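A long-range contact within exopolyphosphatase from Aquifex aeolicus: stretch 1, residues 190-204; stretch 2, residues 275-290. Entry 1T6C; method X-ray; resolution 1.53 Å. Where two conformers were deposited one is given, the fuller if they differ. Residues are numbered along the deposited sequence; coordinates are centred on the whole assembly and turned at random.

Stretch 1 190-204: RFFEFLEKELSKVKK
Stretch 2, residues 275-290: LAGIGIFLKTLEIFEK

Two helices whose touching residues lie at least 81 positions apart in sequence cross at a moderate angle and pack through an apolar seam of interlocking side chains, flanked by two lysine-glutamate salt bridges and burying 856 Å² in all. Helix 190-199 and helix 275-288 both begin earlier in the chain; their axes approach to 10.0 Å, and their N-to-C directions differ by 51° (signed crossing angle -51°). The register converges toward the C-terminal ends: CA-CA distances are 8.2 Å for F191-A276, 6.9 Å for L195-K283, 6.8 Å for L199-T284, 6.4 Å for S200-I287 and 5.6 Å for K203-F288. Residues 200-202 keep helical phi/psi, K203 (-56/131) and K204 (-149/151) are extended, and E289 (58/44) closes the second helix in a Schellman motif, with K290 N bonded to L285 O (3.0 Å) and E289 N to E286 O (3.1 Å).

At the wide end, F191 (chi1 t, chi2 82°) turns its ring edge to the opposing backbone, CZ lying 3.4 Å from A276 O and CE2 3.8 Å from G279 CA. The glycine makes this possible: an ideal CB on G279 would sit 2.4 Å from F191 CE2, a clash. F192 (m, chi2 -56°) puts CE1 3.6 Å from G279 O and CZ 3.9 Å from L282 CD2.

In the middle, knobs enter holes in both directions. L199 (m, t) sits among I280, K283, T284 and I287, with its CD1 3.6 Å from T284 OG1; that hydroxyl is itself bonded to I280 O (2.7 Å). K283 (t, p, p, t) sits among F192, L195, E196 and L199. Its aliphatic stem packs on leucine, CG lying 3.8 Å from L195 CB, while its ammonium reaches both E196 OE1 (3.2 Å) and E286 OE1 (3.0 Å) in salt bridges. The lysine thus lies between two acids whose oxygens E196 OE1 and E286 OE2 approach to 4.6 Å; water 1 also bonds both, weakly to E196.

I287 (m, m) brings CG1 to 4.1 Å from L199 CB. Beyond it, F288 (m, chi2 76°) meets V202 CG2 through CE1 at 3.9 Å, and K203 CA stands over its ring face, 4.2 Å from the centroid, a CH-pi contact. K203, with all four chi angles t, extends so that NZ forms a short salt bridge with E289 OE2 (2.6 Å); water 2 joins this amine to I287 O, and water 3 donates to both K204 O and F288 O.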

# COMPACT_ATOMS: atom_id res chain seq x y z
N ARG A 190 20.80 14.71 4.11
CA ARG A 190 19.71 15.64 3.93
C ARG A 190 18.32 14.95 3.94
O ARG A 190 17.35 15.49 4.47
CB ARG A 190 19.86 16.40 2.64
CG ARG A 190 20.95 17.44 2.68
CD ARG A 190 20.98 18.30 1.43
NE ARG A 190 21.70 17.72 0.28
CZ ARG A 190 23.01 17.74 0.14
NH1 ARG A 190 23.59 17.22 -0.94
NH2 ARG A 190 23.77 18.27 1.07
N PHE A 191 18.26 13.81 3.26
CA PHE A 191 17.06 12.97 3.23
C PHE A 191 16.65 12.62 4.66
O PHE A 191 15.48 12.80 5.04
CB PHE A 191 17.38 11.74 2.38
CG PHE A 191 16.49 10.56 2.58
CD1 PHE A 191 15.26 10.48 1.95
CD2 PHE A 191 16.92 9.47 3.33
CE1 PHE A 191 14.48 9.37 2.11
CE2 PHE A 191 16.14 8.35 3.47
CZ PHE A 191 14.92 8.30 2.87
N PHE A 192 17.58 12.17 5.48
CA PHE A 192 17.22 11.86 6.87
C PHE A 192 16.87 13.08 7.72
O PHE A 192 16.01 12.99 8.61
CB PHE A 192 18.31 11.00 7.53
CG PHE A 192 18.28 9.54 7.13
CD1 PHE A 192 17.14 8.78 7.31
CD2 PHE A 192 19.39 8.90 6.59
CE1 PHE A 192 17.09 7.42 6.95
CE2 PHE A 192 19.34 7.54 6.22
CZ PHE A 192 18.19 6.82 6.40
N GLU A 193 17.53 14.21 7.50
CA GLU A 193 17.15 15.44 8.19
C GLU A 193 15.69 15.77 7.89
O GLU A 193 14.94 16.21 8.78
CB GLU A 193 18.06 16.60 7.76
CG GLU A 193 19.50 16.52 8.20
CD GLU A 193 20.40 17.61 7.58
OE1 GLU A 193 19.98 18.34 6.66
OE2 GLU A 193 21.56 17.74 8.04
N PHE A 194 15.29 15.62 6.63
CA PHE A 194 13.92 15.90 6.23
C PHE A 194 12.97 14.93 6.93
O PHE A 194 11.93 15.33 7.45
CB PHE A 194 13.76 15.84 4.71
CG PHE A 194 12.33 15.75 4.28
CD1 PHE A 194 11.52 16.87 4.32
CD2 PHE A 194 11.77 14.54 3.92
CE1 PHE A 194 10.19 16.79 3.97
CE2 PHE A 194 10.43 14.45 3.58
CZ PHE A 194 9.64 15.59 3.57
N LEU A 195 13.33 13.65 6.95
CA LEU A 195 12.44 12.67 7.53
C LEU A 195 12.32 12.90 9.04
O LEU A 195 11.24 12.75 9.59
CB LEU A 195 12.91 11.26 7.23
CG LEU A 195 12.70 10.72 5.84
CD1 LEU A 195 13.28 9.33 5.74
CD2 LEU A 195 11.22 10.72 5.47
N GLU A 196 13.39 13.37 9.69
CA GLU A 196 13.34 13.68 11.14
C GLU A 196 12.33 14.81 11.36
O GLU A 196 11.51 14.73 12.26
CB GLU A 196 14.74 14.10 11.61
CG GLU A 196 14.80 14.55 13.07
CD GLU A 196 15.28 13.46 14.00
OE1 GLU A 196 16.32 12.79 13.71
OE2 GLU A 196 14.62 13.28 15.05
N LYS A 197 12.37 15.84 10.51
CA LYS A 197 11.46 17.01 10.58
C LYS A 197 10.00 16.56 10.45
O LYS A 197 9.13 16.97 11.25
CB LYS A 197 11.77 18.02 9.49
CG LYS A 197 10.73 19.18 9.27
CD LYS A 197 10.98 20.05 7.98
CE LYS A 197 9.68 20.77 7.55
NZ LYS A 197 9.62 22.25 7.74
N GLU A 198 9.73 15.68 9.50
CA GLU A 198 8.35 15.26 9.23
C GLU A 198 7.86 14.22 10.22
O GLU A 198 6.72 14.31 10.69
CB GLU A 198 8.18 14.81 7.78
CG GLU A 198 8.43 15.93 6.77
CD GLU A 198 7.53 17.16 6.95
OE1 GLU A 198 6.54 17.29 6.21
OE2 GLU A 198 7.84 18.02 7.81
N LEU A 199 8.71 13.25 10.55
CA LEU A 199 8.27 12.13 11.38
C LEU A 199 8.16 12.50 12.84
O LEU A 199 7.41 11.89 13.57
CB LEU A 199 9.21 10.93 11.24
CG LEU A 199 9.09 10.23 9.91
CD1 LEU A 199 10.12 9.10 9.82
CD2 LEU A 199 7.67 9.73 9.71
N SER A 200 8.87 13.53 13.26
CA SER A 200 8.83 13.90 14.67
C SER A 200 7.42 14.38 15.01
O SER A 200 6.96 14.27 16.16
CB SER A 200 9.89 14.95 14.98
OG SER A 200 11.17 14.36 14.89
N LYS A 201 6.70 14.86 14.02
CA LYS A 201 5.34 15.34 14.22
C LYS A 201 4.31 14.22 14.43
O LYS A 201 3.22 14.47 14.97
CB LYS A 201 4.92 16.21 13.04
CG LYS A 201 5.82 17.44 12.82
CD LYS A 201 5.34 18.17 11.54
CE LYS A 201 6.29 19.26 11.04
NZ LYS A 201 6.08 19.54 9.55
N VAL A 202 4.62 12.99 14.00
CA VAL A 202 3.71 11.85 14.21
C VAL A 202 4.08 10.95 15.36
O VAL A 202 3.33 10.02 15.68
CB VAL A 202 3.51 11.01 12.93
CG1 VAL A 202 3.18 11.93 11.77
CG2 VAL A 202 4.73 10.15 12.61
N LYS A 203 5.22 11.21 15.98
CA LYS A 203 5.72 10.38 17.09
C LYS A 203 4.68 10.30 18.21
O LYS A 203 4.16 11.31 18.64
CB LYS A 203 7.02 10.97 17.66
CG LYS A 203 7.37 10.44 19.04
CD LYS A 203 8.77 10.84 19.45
CE LYS A 203 9.28 9.96 20.58
NZ LYS A 203 10.58 10.48 21.09
N LYS A 204 4.41 9.08 18.66
CA LYS A 204 3.53 8.78 19.78
C LYS A 204 4.09 7.49 20.44
O LYS A 204 4.71 6.64 19.78
CB LYS A 204 2.09 8.54 19.29
CG LYS A 204 1.38 9.74 18.74
CD LYS A 204 -0.05 9.39 18.36
CE LYS A 204 -0.75 10.48 17.57
NZ LYS A 204 -0.14 11.85 17.59
N LEU A 275 15.57 2.53 -1.91
CA LEU A 275 16.41 3.05 -0.82
C LEU A 275 15.64 4.08 0.04
O LEU A 275 15.65 4.04 1.27
CB LEU A 275 17.70 3.67 -1.39
CG LEU A 275 18.68 4.18 -0.34
CD1 LEU A 275 19.25 3.02 0.49
CD2 LEU A 275 19.79 5.00 -1.00
N ALA A 276 14.93 4.99 -0.60
CA ALA A 276 14.09 5.97 0.07
C ALA A 276 13.04 5.30 0.90
O ALA A 276 12.77 5.74 2.04
CB ALA A 276 13.43 6.95 -0.95
N GLY A 277 12.43 4.24 0.37
CA GLY A 277 11.46 3.49 1.13
C GLY A 277 12.06 2.91 2.39
O GLY A 277 11.46 2.97 3.45
N ILE A 278 13.22 2.29 2.25
CA ILE A 278 13.87 1.67 3.42
C ILE A 278 14.14 2.75 4.45
O ILE A 278 13.93 2.53 5.65
CB ILE A 278 15.16 0.97 3.01
CG1 ILE A 278 14.87 -0.21 2.10
CG2 ILE A 278 15.87 0.44 4.25
CD1 ILE A 278 16.13 -0.73 1.42
N GLY A 279 14.57 3.93 4.03
CA GLY A 279 14.86 5.03 4.94
C GLY A 279 13.68 5.51 5.75
O GLY A 279 13.83 5.84 6.95
N ILE A 280 12.49 5.51 5.15
CA ILE A 280 11.29 5.89 5.85
C ILE A 280 11.10 4.96 7.03
O ILE A 280 10.80 5.41 8.13
CB ILE A 280 10.03 5.86 4.93
CG1 ILE A 280 10.08 7.00 3.93
CG2 ILE A 280 8.74 5.90 5.81
CD1 ILE A 280 8.97 6.91 2.89
N PHE A 281 11.23 3.67 6.82
CA PHE A 281 11.02 2.71 7.92
C PHE A 281 12.12 2.79 8.94
O PHE A 281 11.85 2.66 10.14
CB PHE A 281 10.89 1.30 7.38
CG PHE A 281 9.57 1.05 6.70
CD1 PHE A 281 9.45 1.15 5.32
CD2 PHE A 281 8.44 0.81 7.45
CE1 PHE A 281 8.22 0.99 4.73
CE2 PHE A 281 7.20 0.66 6.84
CZ PHE A 281 7.10 0.73 5.50
N LEU A 282 13.36 3.02 8.50
CA LEU A 282 14.50 3.08 9.44
C LEU A 282 14.31 4.29 10.36
O LEU A 282 14.38 4.18 11.60
CB LEU A 282 15.81 3.17 8.64
CG LEU A 282 17.08 3.15 9.49
CD1 LEU A 282 17.26 1.76 10.11
CD2 LEU A 282 18.24 3.56 8.58
N LYS A 283 14.08 5.47 9.77
CA LYS A 283 13.84 6.67 10.55
C LYS A 283 12.59 6.57 11.42
O LYS A 283 12.56 7.09 12.54
CB LYS A 283 13.86 7.94 9.66
CG LYS A 283 13.72 9.27 10.41
CD LYS A 283 14.84 9.58 11.40
CE LYS A 283 16.17 9.88 10.73
NZ LYS A 283 17.16 10.42 11.77
N THR A 284 11.56 5.87 10.96
CA THR A 284 10.35 5.68 11.75
C THR A 284 10.69 4.95 13.05
O THR A 284 10.29 5.37 14.13
CB THR A 284 9.30 4.88 10.96
OG1 THR A 284 8.77 5.71 9.90
CG2 THR A 284 8.12 4.51 11.82
N LEU A 285 11.42 3.85 12.95
CA LEU A 285 11.81 3.11 14.15
C LEU A 285 12.66 3.97 15.11
O LEU A 285 12.43 3.96 16.33
CB LEU A 285 12.55 1.82 13.81
CG LEU A 285 11.66 0.73 13.22
CD1 LEU A 285 12.48 -0.51 12.96
CD2 LEU A 285 10.49 0.39 14.11
N GLU A 286 13.58 4.74 14.56
CA GLU A 286 14.41 5.63 15.40
C GLU A 286 13.55 6.66 16.13
O GLU A 286 13.66 6.88 17.36
CB GLU A 286 15.48 6.32 14.53
CG GLU A 286 16.40 7.23 15.33
CD GLU A 286 17.38 8.04 14.51
OE1 GLU A 286 17.44 7.90 13.29
OE2 GLU A 286 18.11 8.84 15.13
N ILE A 287 12.69 7.34 15.40
CA ILE A 287 11.89 8.40 15.98
C ILE A 287 10.90 7.88 17.00
O ILE A 287 10.69 8.52 18.02
CB ILE A 287 11.15 9.17 14.87
CG1 ILE A 287 12.15 9.87 13.96
CG2 ILE A 287 10.10 10.13 15.46
CD1 ILE A 287 12.77 11.05 14.52
N PHE A 288 10.27 6.75 16.73
CA PHE A 288 9.31 6.17 17.66
C PHE A 288 10.00 5.44 18.82
O PHE A 288 9.33 4.92 19.70
CB PHE A 288 8.40 5.20 16.92
CG PHE A 288 7.27 5.85 16.22
CD1 PHE A 288 7.48 6.53 15.02
CD2 PHE A 288 6.00 5.80 16.75
CE1 PHE A 288 6.40 7.14 14.34
CE2 PHE A 288 4.94 6.39 16.08
CZ PHE A 288 5.15 7.06 14.88
N GLU A 289 11.31 5.35 18.75
CA GLU A 289 12.13 4.67 19.76
C GLU A 289 11.74 3.20 19.93
O GLU A 289 11.61 2.69 21.04
CB GLU A 289 12.11 5.46 21.06
CG GLU A 289 12.65 6.88 20.93
CD GLU A 289 12.55 7.60 22.27
OE1 GLU A 289 13.33 7.25 23.17
OE2 GLU A 289 11.68 8.49 22.43
N LYS A 290 11.52 2.52 18.79
CA LYS A 290 11.15 1.11 18.79
C LYS A 290 12.20 0.29 18.08
O LYS A 290 12.75 0.70 17.07
CB LYS A 290 9.77 0.91 18.13
CG LYS A 290 8.65 1.70 18.81
CD LYS A 290 8.17 0.97 20.10
CE LYS A 290 7.35 -0.28 19.75
NZ LYS A 290 7.90 -1.57 20.26
O HOH W 1 16.15 10.75 16.59
O HOH W 2 12.24 10.47 19.03
O HOH W 3 6.78 4.76 20.35